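Local coordinates for protein quinoline 2-oxidoreductase medium subunit (Pseudomonas putida, PDB 1T3Q) that binds FAD and probably serves as the flavin-carrying, electron-transferring subunit of a molybdenum hydroxylase that oxidises quinoline, at residues 136-141 with 165-170; 27-32 with 51-56. All coordinates share one frame; numbering follows the deposited sequence.

In the fold
Interaction 1 and interaction 2 belong to the FAD-binding region of the chain and meet the same cofactor, overlapping at its adenine. In interaction 1, an antiparallel strand pair, the backbone of L166 reads the edge of the adenine. In interaction 2, strand 28-30 and the loop after it bring backbone groups to the adenosine ribose and both phosphates, while L53, just past the neighbouring strand, touches the adenine. Their centres lie about 14 Å apart, yet the two sheets meet beside the adenine, where V165 CG2 packs on I29 CD1 at 3.8 Å. Aliphatic side chains suit that seam, which flanks a flat ring. T110, S35, E123 and L36 add further hydrogen bonds to FAD.

Interaction 1: 136-141 with 165-170; sequences YIASSA and VLVRVE. With FAD (flavin-adenine dinucleotide), chain R.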
ATOM      1  N   TYR C 136      20.499 -20.778 -50.677  1.00 23.33           N
ATOM      2  CA  TYR C 136      21.772 -21.415 -50.382  1.00 23.89           C
ATOM      3  C   TYR C 136      21.704 -21.838 -48.927  1.00 24.28           C
ATOM      4  O   TYR C 136      21.544 -21.009 -48.030  1.00 25.56           O
ATOM      5  CB  TYR C 136      22.928 -20.457 -50.659  1.00 23.98           C
ATOM      6  CG  TYR C 136      23.087 -20.218 -52.143  1.00 27.33           C
ATOM      7  CD1 TYR C 136      22.240 -19.343 -52.824  1.00 27.96           C
ATOM      8  CD2 TYR C 136      24.022 -20.940 -52.887  1.00 28.15           C
ATOM      9  CE1 TYR C 136      22.313 -19.196 -54.210  1.00 28.44           C
ATOM     10  CE2 TYR C 136      24.101 -20.803 -54.276  1.00 29.13           C
ATOM     11  CZ  TYR C 136      23.243 -19.930 -54.928  1.00 29.52           C
ATOM     12  OH  TYR C 136      23.304 -19.801 -56.299  1.00 31.32           O
ATOM     13  N   ILE C 137      21.801 -23.147 -48.715  1.00 24.04           N
ATOM     14  CA  ILE C 137      21.688 -23.747 -47.396  1.00 23.95           C
ATOM     15  C   ILE C 137      22.984 -24.374 -46.904  1.00 24.63           C
ATOM     16  O   ILE C 137      23.597 -25.181 -47.606  1.00 26.19           O
ATOM     17  CB  ILE C 137      20.584 -24.822 -47.423  1.00 24.60           C
ATOM     18  CG1 ILE C 137      19.279 -24.193 -47.931  1.00 26.61           C
ATOM     19  CG2 ILE C 137      20.406 -25.427 -46.041  1.00 25.00           C
ATOM     20  CD1 ILE C 137      18.210 -25.194 -48.330  1.00 25.94           C
ATOM     21  N   ALA C 138      23.386 -24.013 -45.690  1.00 24.15           N
ATOM     22  CA  ALA C 138      24.613 -24.537 -45.106  1.00 24.90           C
ATOM     23  C   ALA C 138      24.364 -25.672 -44.128  1.00 25.97           C
ATOM     24  O   ALA C 138      23.355 -25.704 -43.418  1.00 25.59           O
ATOM     25  CB  ALA C 138      25.381 -23.419 -44.413  1.00 22.30           C
ATOM     26  N   SER C 139      25.304 -26.609 -44.100  1.00 26.42           N
ATOM     27  CA  SER C 139      25.243 -27.755 -43.206  1.00 28.51           C
ATOM     28  C   SER C 139      26.687 -28.092 -42.887  1.00 28.70           C
ATOM     29  O   SER C 139      27.603 -27.444 -43.389  1.00 26.82           O
ATOM     30  CB  SER C 139      24.583 -28.951 -43.895  1.00 29.76           C
ATOM     31  OG  SER C 139      25.390 -29.425 -44.958  1.00 29.65           O
ATOM     32  N   SER C 140      26.888 -29.103 -42.056  1.00 29.84           N
ATOM     33  CA  SER C 140      28.234 -29.511 -41.697  1.00 33.40           C
ATOM     34  C   SER C 140      29.044 -29.866 -42.944  1.00 33.71           C
ATOM     35  O   SER C 140      30.241 -29.590 -43.020  1.00 33.37           O
ATOM     36  CB  SER C 140      28.175 -30.723 -40.769  1.00 34.64           C
ATOM     37  OG  SER C 140      29.469 -31.251 -40.553  1.00 42.30           O
ATOM     38  N   ALA C 141      28.371 -30.467 -43.922  1.00 33.58           N
ATOM     39  CA  ALA C 141      29.001 -30.903 -45.163  1.00 34.10           C
ATOM     40  C   ALA C 141      29.330 -29.798 -46.152  1.00 34.13           C
ATOM     41  O   ALA C 141      30.117 -30.007 -47.072  1.00 35.31           O
ATOM     42  CB  ALA C 141      28.121 -31.945 -45.842  1.00 34.36           C
ATOM     43  N   VAL C 165      21.085 -24.490 -42.121  1.00 23.80           N
ATOM     44  CA  VAL C 165      20.874 -23.059 -41.951  1.00 22.88           C
ATOM     45  C   VAL C 165      20.769 -22.362 -43.305  1.00 23.14           C
ATOM     46  O   VAL C 165      21.665 -22.471 -44.134  1.00 21.98           O
ATOM     47  CB  VAL C 165      22.045 -22.409 -41.157  1.00 22.87           C
ATOM     48  CG1 VAL C 165      21.791 -20.922 -40.972  1.00 22.59           C
ATOM     49  CG2 VAL C 165      22.214 -23.093 -39.807  1.00 24.30           C
ATOM     50  N   LEU C 166      19.658 -21.667 -43.531  1.00 21.38           N
ATOM     51  CA  LEU C 166      19.459 -20.923 -44.765  1.00 21.52           C
ATOM     52  C   LEU C 166      20.433 -19.760 -44.613  1.00 21.51           C
ATOM     53  O   LEU C 166      20.364 -19.015 -43.638  1.00 21.20           O
ATOM     54  CB  LEU C 166      18.023 -20.391 -44.843  1.00 21.41           C
ATOM     55  CG  LEU C 166      17.391 -20.197 -46.223  1.00 24.79           C
ATOM     56  CD1 LEU C 166      16.123 -19.369 -46.077  1.00 21.27           C
ATOM     57  CD2 LEU C 166      18.358 -19.522 -47.170  1.00 24.82           C
ATOM     58  N   VAL C 167      21.345 -19.600 -45.563  1.00 21.51           N
ATOM     59  CA  VAL C 167      22.334 -18.537 -45.468  1.00 21.52           C
ATOM     60  C   VAL C 167      21.981 -17.277 -46.238  1.00 22.12           C
ATOM     61  O   VAL C 167      22.138 -16.165 -45.736  1.00 20.65           O
ATOM     62  CB  VAL C 167      23.709 -19.039 -45.942  1.00 23.11           C
ATOM     63  CG1 VAL C 167      24.703 -17.885 -45.986  1.00 25.65           C
ATOM     64  CG2 VAL C 167      24.195 -20.129 -45.005  1.00 25.57           C
ATOM     65  N   ARG C 168      21.521 -17.445 -47.466  1.00 22.88           N
ATOM     66  CA  ARG C 168      21.162 -16.297 -48.279  1.00 25.54           C
ATOM     67  C   ARG C 168      20.247 -16.714 -49.408  1.00 24.43           C
ATOM     68  O   ARG C 168      20.076 -17.899 -49.687  1.00 24.79           O
ATOM     69  CB  ARG C 168      22.415 -15.633 -48.863  1.00 27.71           C
ATOM     70  CG  ARG C 168      23.212 -16.533 -49.796  1.00 28.16           C
ATOM     71  CD  ARG C 168      24.291 -15.761 -50.547  1.00 30.90           C
ATOM     72  NE  ARG C 168      24.982 -16.627 -51.499  1.00 30.30           N
ATOM     73  CZ  ARG C 168      25.825 -17.593 -51.149  1.00 29.53           C
ATOM     74  NH1 ARG C 168      26.401 -18.339 -52.079  1.00 31.13           N
ATOM     75  NH2 ARG C 168      26.108 -17.802 -49.871  1.00 28.67           N
ATOM     76  N   VAL C 169      19.646 -15.717 -50.039  1.00 23.14           N
ATOM     77  CA  VAL C 169      18.754 -15.940 -51.152  1.00 24.51           C
ATOM     78  C   VAL C 169      19.297 -15.110 -52.296  1.00 24.26           C
ATOM     79  O   VAL C 169      19.653 -13.946 -52.115  1.00 24.32           O
ATOM     80  CB  VAL C 169      17.325 -15.465 -50.837  1.00 24.01           C
ATOM     81  CG1 VAL C 169      16.435 -15.682 -52.050  1.00 23.90           C
ATOM     82  CG2 VAL C 169      16.782 -16.211 -49.630  1.00 24.19           C
ATOM     83  N   GLU C 170      19.387 -15.719 -53.468  1.00 24.59           N
ATOM     84  CA  GLU C 170      19.877 -15.006 -54.631  1.00 25.43           C
ATOM     85  C   GLU C 170      18.717 -14.853 -55.598  1.00 23.97           C
ATOM     86  O   GLU C 170      18.138 -15.835 -56.056  1.00 23.56           O
ATOM     87  CB  GLU C 170      21.057 -15.759 -55.257  1.00 25.07           C
ATOM     88  CG  GLU C 170      22.311 -15.705 -54.376  1.00 25.85           C
ATOM     89  CD  GLU C 170      23.562 -16.270 -55.035  1.00 28.71           C
ATOM     90  OE1 GLU C 170      24.613 -16.297 -54.363  1.00 29.53           O
ATOM     91  OE2 GLU C 170      23.501 -16.684 -56.213  1.00 30.14           O
TER
HETATM   92  PA  FAD R4931      11.819 -16.487 -36.462  1.00 19.71           P
HETATM   93  O1A FAD R4931      10.446 -16.338 -35.910  1.00 10.91           O
HETATM   94  O2A FAD R4931      12.868 -16.398 -35.634  1.00 11.56           O
HETATM   95  O5B FAD R4931      11.719 -17.950 -36.857  1.00 17.91           O
HETATM   96  C5B FAD R4931      11.064 -18.469 -38.060  1.00 17.76           C
HETATM   97  C4B FAD R4931      11.323 -20.032 -38.158  1.00 20.35           C
HETATM   98  O4B FAD R4931      12.446 -20.200 -39.110  1.00 18.85           O
HETATM   99  C3B FAD R4931      11.754 -20.842 -36.887  1.00 21.36           C
HETATM  100  O3B FAD R4931      11.286 -22.157 -36.925  1.00 22.75           O
HETATM  101  C2B FAD R4931      13.308 -20.718 -36.938  1.00 21.11           C
HETATM  102  O2B FAD R4931      13.952 -21.787 -36.293  1.00 19.13           O
HETATM  103  C1B FAD R4931      13.577 -20.823 -38.410  1.00 19.77           C
HETATM  104  N9A FAD R4931      14.720 -20.048 -38.891  1.00 17.70           N
HETATM  105  C8A FAD R4931      14.895 -18.681 -38.813  1.00 19.85           C
HETATM  106  N7A FAD R4931      15.927 -18.245 -39.533  1.00 16.63           N
HETATM  107  C5A FAD R4931      16.465 -19.379 -40.094  1.00 18.37           C
HETATM  108  C6A FAD R4931      17.617 -19.594 -41.026  1.00 18.29           C
HETATM  109  N6A FAD R4931      18.400 -18.640 -41.465  1.00 14.40           N
HETATM  110  N1A FAD R4931      17.838 -20.917 -41.387  1.00 17.44           N
HETATM  111  C2A FAD R4931      17.044 -21.953 -40.943  1.00 20.01           C
HETATM  112  N3A FAD R4931      15.983 -21.853 -40.091  1.00 16.92           N
HETATM  113  C4A FAD R4931      15.763 -20.554 -39.646  1.00 18.05           C
HETATM  114  N1  FAD R4931       4.537 -12.592 -42.332  1.00 21.55           N
HETATM  115  C2  FAD R4931       4.110 -12.405 -43.584  1.00 23.82           C
HETATM  116  O2  FAD R4931       4.540 -13.049 -44.509  1.00 24.08           O
HETATM  117  N3  FAD R4931       2.979 -11.570 -43.873  1.00 20.66           N
HETATM  118  C4  FAD R4931       2.219 -10.985 -42.862  1.00 21.85           C
HETATM  119  O4  FAD R4931       1.252 -10.322 -43.162  1.00 22.73           O
HETATM  120  C4X FAD R4931       2.627 -11.247 -41.478  1.00 21.07           C
HETATM  121  N5  FAD R4931       1.922 -10.706 -40.430  1.00 19.84           N
HETATM  122  C5X FAD R4931       2.407 -10.894 -39.149  1.00 19.80           C
HETATM  123  C6  FAD R4931       1.656 -10.328 -38.068  1.00 19.80           C
HETATM  124  C7  FAD R4931       2.072 -10.463 -36.743  1.00 18.76           C
HETATM  125  C7M FAD R4931       1.224  -9.872 -35.637  1.00 19.91           C
HETATM  126  C8  FAD R4931       3.330 -11.185 -36.434  1.00 18.80           C
HETATM  127  C8M FAD R4931       3.842 -11.365 -35.025  1.00 17.89           C
HETATM  128  C9  FAD R4931       4.098 -11.733 -37.497  1.00 17.91           C
HETATM  129  C9A FAD R4931       3.643 -11.609 -38.849  1.00 19.03           C
HETATM  130  N10 FAD R4931       4.356 -12.163 -40.002  1.00 18.70           N
HETATM  131  C10 FAD R4931       3.867 -12.035 -41.267  1.00 21.51           C
HETATM  132  C1' FAD R4931       5.531 -13.037 -39.743  1.00 18.72           C
HETATM  133  C2' FAD R4931       6.891 -12.325 -39.999  1.00 18.90           C
HETATM  134  O2' FAD R4931       7.096 -12.183 -41.408  1.00 21.15           O
HETATM  135  C3' FAD R4931       7.956 -13.212 -39.348  1.00 19.23           C
HETATM  136  O3' FAD R4931       9.037 -12.337 -38.995  1.00 20.96           O
HETATM  137  C4' FAD R4931       8.487 -14.331 -40.284  1.00 19.76           C
HETATM  138  O4' FAD R4931       7.431 -15.200 -40.704  1.00 19.98           O
HETATM  139  C5' FAD R4931       9.492 -15.117 -39.490  1.00 17.81           C
HETATM  140  O5' FAD R4931      10.880 -14.427 -39.577  1.00 18.36           O
HETATM  141  P   FAD R4931      11.690 -14.258 -38.320  1.00 19.94           P
HETATM  142  O1P FAD R4931      13.002 -13.610 -38.774  1.00 19.02           O
HETATM  143  O2P FAD R4931      10.996 -13.628 -37.295  1.00 19.37           O
HETATM  144  O3P FAD R4931      12.019 -15.606 -37.826  1.00 17.50           O
HETATM  145  O   HOH W   1      21.882 -17.982 -57.920  1.00 33.28           O
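The ring of Y136 and the guanidinium of R168 lie flat on each other across an antiparallel strand pair broken by a beta bulge. Y136 faces both V167 and R168: its O accepts from V167 N and its N donates to R168 O. Beyond the bulge, A138 and V165 form a regular hydrogen-bonded pair.

The two planes are only 12° apart with centres 4.4 Å from each other, a cation-pi stack offset so that NH1 of R168 sits above the rim at Y136 CD2, 3.6 Å away. In R168 CG takes the crowded position between backbone N and carbonyl carbon (chi1 62°), which sets it 4.0 Å from Y136 CB, and the extended chain from there to NE brings the guanidinium over the ring. E170 crosses the tyrosine at about a right angle, its CD 3.3 Å from Y136 CE1. Its OE1 receives R168 NE in a nearly straight salt bridge of 2.9 Å, with the oxygen in the guanidinium plane, which would limit rotation of that group. One water links Y136 OH and E170 OE2. Tyrosine suits this place because its face takes the cation while its hydroxyl reaches the water. An alanine at Y136 would probably leave the R168 guanidinium without its stacking partner and deprive the water of its phenolic contact.

Nearer the helix 14-23, small and branched residues pack closely: A138 CB meets V167 CG2 at 3.5 Å, and both touch L14.

Facing I137 in a non-hydrogen-bonded pair, L166 directs its backbone polar groups away from strand 136-139 and towards the cofactor. There L166 N donates to adenine N1A of FAD at 2.9 Å, and adenine N6A donates back to L166 O at 3.0 Å.

Interaction 2: 27-32 with 51-56; sequences ARIIAG and VDLRNV. With FAD (flavin-adenine dinucleotide), chain R.
I29 pairs with V51 and packs on L53 where strand 28-30 runs parallel to strand 49-52, two strands of a beta-alpha-beta unit. Its CB lies 3.7 Å from ribose O2B of FAD, and the branch methyl CG2 touches L53 CD1, also at 3.7 Å, and nears V51 O. CG1 stands beside the backbone N (chi1 -71°), and from it CD1 reaches adenine C2A of FAD at 3.6 Å. A branched aliphatic chain suits this spot, since one arm packs on leucine and the other on the base, while I29 O accepts from ribose O2B.

The strands are tied by V51 N to R28 O and I30 N to V51 O, and weakly by L53 N to I30 O. Past the strand, A31 N donates to phosphate O2A at 2.9 Å and G32 N to O1P at 3.0 Å; a side chain on G32 would collide with that oxygen. D52 OD1 closes an Asx turn with R54 N and shares a water with A31 O, while OD2 is hydrogen-bonded to Y8 of this chain and Q74 of the small subunit.

Helix 14-23 covers the I29, V51 and L53 face, helix 36-41 covers I30, and strand 49-52 lies between 28-30 and 7-9.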
ATOM      1  N   ALA C  27      17.495 -28.494 -30.533  1.00 25.00           N
ATOM      2  CA  ALA C  27      17.799 -27.072 -30.583  1.00 23.77           C
ATOM      3  C   ALA C  27      17.125 -26.482 -31.811  1.00 23.49           C
ATOM      4  O   ALA C  27      16.950 -27.158 -32.824  1.00 23.53           O
ATOM      5  CB  ALA C  27      19.306 -26.852 -30.655  1.00 23.29           C
ATOM      6  N   ARG C  28      16.729 -25.220 -31.714  1.00 23.76           N
ATOM      7  CA  ARG C  28      16.082 -24.564 -32.830  1.00 22.54           C
ATOM      8  C   ARG C  28      16.683 -23.186 -33.017  1.00 20.43           C
ATOM      9  O   ARG C  28      17.129 -22.552 -32.061  1.00 19.00           O
ATOM     10  CB  ARG C  28      14.573 -24.483 -32.589  1.00 26.03           C
ATOM     11  CG  ARG C  28      13.955 -25.858 -32.349  1.00 31.24           C
ATOM     12  CD  ARG C  28      12.437 -25.829 -32.224  1.00 37.58           C
ATOM     13  NE  ARG C  28      11.780 -25.527 -33.493  1.00 42.80           N
ATOM     14  CZ  ARG C  28      10.681 -26.138 -33.929  1.00 42.60           C
ATOM     15  NH1 ARG C  28      10.153 -25.796 -35.095  1.00 43.92           N
ATOM     16  NH2 ARG C  28      10.119 -27.100 -33.208  1.00 43.53           N
ATOM     17  N   ILE C  29      16.711 -22.744 -34.266  1.00 19.28           N
ATOM     18  CA  ILE C  29      17.255 -21.445 -34.611  1.00 18.14           C
ATOM     19  C   ILE C  29      16.252 -20.335 -34.320  1.00 19.14           C
ATOM     20  O   ILE C  29      15.045 -20.540 -34.422  1.00 17.72           O
ATOM     21  CB  ILE C  29      17.578 -21.378 -36.123  1.00 18.76           C
ATOM     22  CG1 ILE C  29      18.787 -22.259 -36.446  1.00 19.71           C
ATOM     23  CG2 ILE C  29      17.809 -19.924 -36.554  1.00 18.29           C
ATOM     24  CD1 ILE C  29      18.966 -22.502 -37.941  1.00 18.67           C
ATOM     25  N   ILE C  30      16.756 -19.169 -33.925  1.00 17.92           N
ATOM     26  CA  ILE C  30      15.888 -18.020 -33.740  1.00 18.75           C
ATOM     27  C   ILE C  30      16.550 -16.866 -34.480  1.00 18.50           C
ATOM     28  O   ILE C  30      17.757 -16.651 -34.364  1.00 20.72           O
ATOM     29  CB  ILE C  30      15.660 -17.615 -32.252  1.00 18.48           C
ATOM     30  CG1 ILE C  30      14.699 -16.415 -32.215  1.00 19.45           C
ATOM     31  CG2 ILE C  30      16.972 -17.247 -31.572  1.00 16.81           C
ATOM     32  CD1 ILE C  30      14.311 -15.940 -30.819  1.00 17.94           C
ATOM     33  N   ALA C  31      15.756 -16.160 -35.275  1.00 18.20           N
ATOM     34  CA  ALA C  31      16.221 -15.010 -36.032  1.00 17.37           C
ATOM     35  C   ALA C  31      15.507 -13.791 -35.457  1.00 17.63           C
ATOM     36  O   ALA C  31      15.897 -13.283 -34.408  1.00 18.13           O
ATOM     37  CB  ALA C  31      15.890 -15.186 -37.507  1.00 15.98           C
ATOM     38  N   GLY C  32      14.449 -13.335 -36.126  1.00 18.32           N
ATOM     39  CA  GLY C  32      13.708 -12.182 -35.638  1.00 19.65           C
ATOM     40  C   GLY C  32      12.712 -12.510 -34.530  1.00 19.78           C
ATOM     41  O   GLY C  32      12.242 -11.617 -33.822  1.00 19.55           O
ATOM     42  N   VAL C  51      19.152 -21.053 -30.815  1.00 19.55           N
ATOM     43  CA  VAL C  51      20.421 -20.596 -31.350  1.00 20.91           C
ATOM     44  C   VAL C  51      20.183 -19.376 -32.222  1.00 20.06           C
ATOM     45  O   VAL C  51      19.685 -19.487 -33.345  1.00 19.29           O
ATOM     46  CB  VAL C  51      21.088 -21.699 -32.189  1.00 21.95           C
ATOM     47  CG1 VAL C  51      22.475 -21.247 -32.628  1.00 23.42           C
ATOM     48  CG2 VAL C  51      21.160 -22.993 -31.373  1.00 20.41           C
ATOM     49  N   ASP C  52      20.554 -18.221 -31.686  1.00 19.77           N
ATOM     50  CA  ASP C  52      20.388 -16.935 -32.354  1.00 20.45           C
ATOM     51  C   ASP C  52      21.439 -16.749 -33.446  1.00 21.11           C
ATOM     52  O   ASP C  52      22.593 -17.152 -33.281  1.00 23.01           O
ATOM     53  CB  ASP C  52      20.521 -15.806 -31.319  1.00 19.04           C
ATOM     54  CG  ASP C  52      19.792 -14.533 -31.730  1.00 20.82           C
ATOM     55  OD1 ASP C  52      19.683 -14.265 -32.943  1.00 19.67           O
ATOM     56  OD2 ASP C  52      19.340 -13.792 -30.831  1.00 20.17           O
ATOM     57  N   LEU C  53      21.039 -16.135 -34.555  1.00 20.64           N
ATOM     58  CA  LEU C  53      21.952 -15.883 -35.665  1.00 20.79           C
ATOM     59  C   LEU C  53      22.400 -14.421 -35.678  1.00 20.12           C
ATOM     60  O   LEU C  53      23.068 -13.985 -36.616  1.00 21.91           O
ATOM     61  CB  LEU C  53      21.268 -16.213 -36.999  1.00 18.88           C
ATOM     62  CG  LEU C  53      20.713 -17.631 -37.167  1.00 19.28           C
ATOM     63  CD1 LEU C  53      20.041 -17.753 -38.522  1.00 19.75           C
ATOM     64  CD2 LEU C  53      21.837 -18.652 -37.035  1.00 19.53           C
ATOM     65  N   ARG C  54      22.059 -13.675 -34.630  1.00 19.99           N
ATOM     66  CA  ARG C  54      22.404 -12.254 -34.559  1.00 21.15           C
ATOM     67  C   ARG C  54      23.882 -11.915 -34.728  1.00 21.29           C
ATOM     68  O   ARG C  54      24.213 -10.841 -35.226  1.00 20.62           O
ATOM     69  CB  ARG C  54      21.903 -11.635 -33.242  1.00 22.10           C
ATOM     70  CG  ARG C  54      22.542 -12.190 -31.981  1.00 24.72           C
ATOM     71  CD  ARG C  54      22.163 -11.368 -30.743  1.00 28.43           C
ATOM     72  NE  ARG C  54      22.596  -9.973 -30.862  1.00 33.28           N
ATOM     73  CZ  ARG C  54      22.478  -9.059 -29.899  1.00 33.69           C
ATOM     74  NH1 ARG C  54      21.940  -9.379 -28.730  1.00 32.27           N
ATOM     75  NH2 ARG C  54      22.892  -7.818 -30.112  1.00 35.91           N
ATOM     76  N   ASN C  55      24.773 -12.815 -34.322  1.00 22.05           N
ATOM     77  CA  ASN C  55      26.203 -12.534 -34.425  1.00 23.20           C
ATOM     78  C   ASN C  55      26.929 -13.101 -35.640  1.00 22.94           C
ATOM     79  O   ASN C  55      28.158 -13.104 -35.682  1.00 25.84           O
ATOM     80  CB  ASN C  55      26.918 -12.985 -33.151  1.00 23.49           C
ATOM     81  CG  ASN C  55      26.406 -12.274 -31.922  1.00 23.84           C
ATOM     82  OD1 ASN C  55      26.204 -11.062 -31.939  1.00 24.97           O
ATOM     83  ND2 ASN C  55      26.200 -13.020 -30.844  1.00 24.61           N
ATOM     84  N   VAL C  56      26.177 -13.578 -36.622  1.00 21.96           N
ATOM     85  CA  VAL C  56      26.776 -14.126 -37.837  1.00 24.14           C
ATOM     86  C   VAL C  56      26.639 -13.030 -38.893  1.00 23.44           C
ATOM     87  O   VAL C  56      25.712 -13.033 -39.696  1.00 22.40           O
ATOM     88  CB  VAL C  56      26.036 -15.403 -38.285  1.00 24.18           C
ATOM     89  CG1 VAL C  56      26.808 -16.092 -39.403  1.00 24.62           C
ATOM     90  CG2 VAL C  56      25.868 -16.344 -37.095  1.00 21.99           C
TER
HETATM   91  PA  FAD R4931      11.819 -16.487 -36.462  1.00 19.71           P
HETATM   92  O1A FAD R4931      10.446 -16.338 -35.910  1.00 10.91           O
HETATM   93  O2A FAD R4931      12.868 -16.398 -35.634  1.00 11.56           O
HETATM   94  O5B FAD R4931      11.719 -17.950 -36.857  1.00 17.91           O
HETATM   95  C5B FAD R4931      11.064 -18.469 -38.060  1.00 17.76           C
HETATM   96  C4B FAD R4931      11.323 -20.032 -38.158  1.00 20.35           C
HETATM   97  O4B FAD R4931      12.446 -20.200 -39.110  1.00 18.85           O
HETATM   98  C3B FAD R4931      11.754 -20.842 -36.887  1.00 21.36           C
HETATM   99  O3B FAD R4931      11.286 -22.157 -36.925  1.00 22.75           O
HETATM  100  C2B FAD R4931      13.308 -20.718 -36.938  1.00 21.11           C
HETATM  101  O2B FAD R4931      13.952 -21.787 -36.293  1.00 19.13           O
HETATM  102  C1B FAD R4931      13.577 -20.823 -38.410  1.00 19.77           C
HETATM  103  N9A FAD R4931      14.720 -20.048 -38.891  1.00 17.70           N
HETATM  104  C8A FAD R4931      14.895 -18.681 -38.813  1.00 19.85           C
HETATM  105  N7A FAD R4931      15.927 -18.245 -39.533  1.00 16.63           N
HETATM  106  C5A FAD R4931      16.465 -19.379 -40.094  1.00 18.37           C
HETATM  107  C6A FAD R4931      17.617 -19.594 -41.026  1.00 18.29           C
HETATM  108  N6A FAD R4931      18.400 -18.640 -41.465  1.00 14.40           N
HETATM  109  N1A FAD R4931      17.838 -20.917 -41.387  1.00 17.44           N
HETATM  110  C2A FAD R4931      17.044 -21.953 -40.943  1.00 20.01           C
HETATM  111  N3A FAD R4931      15.983 -21.853 -40.091  1.00 16.92           N
HETATM  112  C4A FAD R4931      15.763 -20.554 -39.646  1.00 18.05           C
HETATM  113  N1  FAD R4931       4.537 -12.592 -42.332  1.00 21.55           N
HETATM  114  C2  FAD R4931       4.110 -12.405 -43.584  1.00 23.82           C
HETATM  115  O2  FAD R4931       4.540 -13.049 -44.509  1.00 24.08           O
HETATM  116  N3  FAD R4931       2.979 -11.570 -43.873  1.00 20.66           N
HETATM  117  C4  FAD R4931       2.219 -10.985 -42.862  1.00 21.85           C
HETATM  118  O4  FAD R4931       1.252 -10.322 -43.162  1.00 22.73           O
HETATM  119  C4X FAD R4931       2.627 -11.247 -41.478  1.00 21.07           C
HETATM  120  N5  FAD R4931       1.922 -10.706 -40.430  1.00 19.84           N
HETATM  121  C5X FAD R4931       2.407 -10.894 -39.149  1.00 19.80           C
HETATM  122  C6  FAD R4931       1.656 -10.328 -38.068  1.00 19.80           C
HETATM  123  C7  FAD R4931       2.072 -10.463 -36.743  1.00 18.76           C
HETATM  124  C7M FAD R4931       1.224  -9.872 -35.637  1.00 19.91           C
HETATM  125  C8  FAD R4931       3.330 -11.185 -36.434  1.00 18.80           C
HETATM  126  C8M FAD R4931       3.842 -11.365 -35.025  1.00 17.89           C
HETATM  127  C9  FAD R4931       4.098 -11.733 -37.497  1.00 17.91           C
HETATM  128  C9A FAD R4931       3.643 -11.609 -38.849  1.00 19.03           C
HETATM  129  N10 FAD R4931       4.356 -12.163 -40.002  1.00 18.70           N
HETATM  130  C10 FAD R4931       3.867 -12.035 -41.267  1.00 21.51           C
HETATM  131  C1' FAD R4931       5.531 -13.037 -39.743  1.00 18.72           C
HETATM  132  C2' FAD R4931       6.891 -12.325 -39.999  1.00 18.90           C
HETATM  133  O2' FAD R4931       7.096 -12.183 -41.408  1.00 21.15           O
HETATM  134  C3' FAD R4931       7.956 -13.212 -39.348  1.00 19.23           C
HETATM  135  O3' FAD R4931       9.037 -12.337 -38.995  1.00 20.96           O
HETATM  136  C4' FAD R4931       8.487 -14.331 -40.284  1.00 19.76           C
HETATM  137  O4' FAD R4931       7.431 -15.200 -40.704  1.00 19.98           O
HETATM  138  C5' FAD R4931       9.492 -15.117 -39.490  1.00 17.81           C
HETATM  139  O5' FAD R4931      10.880 -14.427 -39.577  1.00 18.36           O
HETATM  140  P   FAD R4931      11.690 -14.258 -38.320  1.00 19.94           P
HETATM  141  O1P FAD R4931      13.002 -13.610 -38.774  1.00 19.02           O
HETATM  142  O2P FAD R4931      10.996 -13.628 -37.295  1.00 19.37           O
HETATM  143  O3P FAD R4931      12.019 -15.606 -37.826  1.00 17.50           O
HETATM  144  O   HOH W   2      18.271 -12.227 -33.645  1.00 21.22           O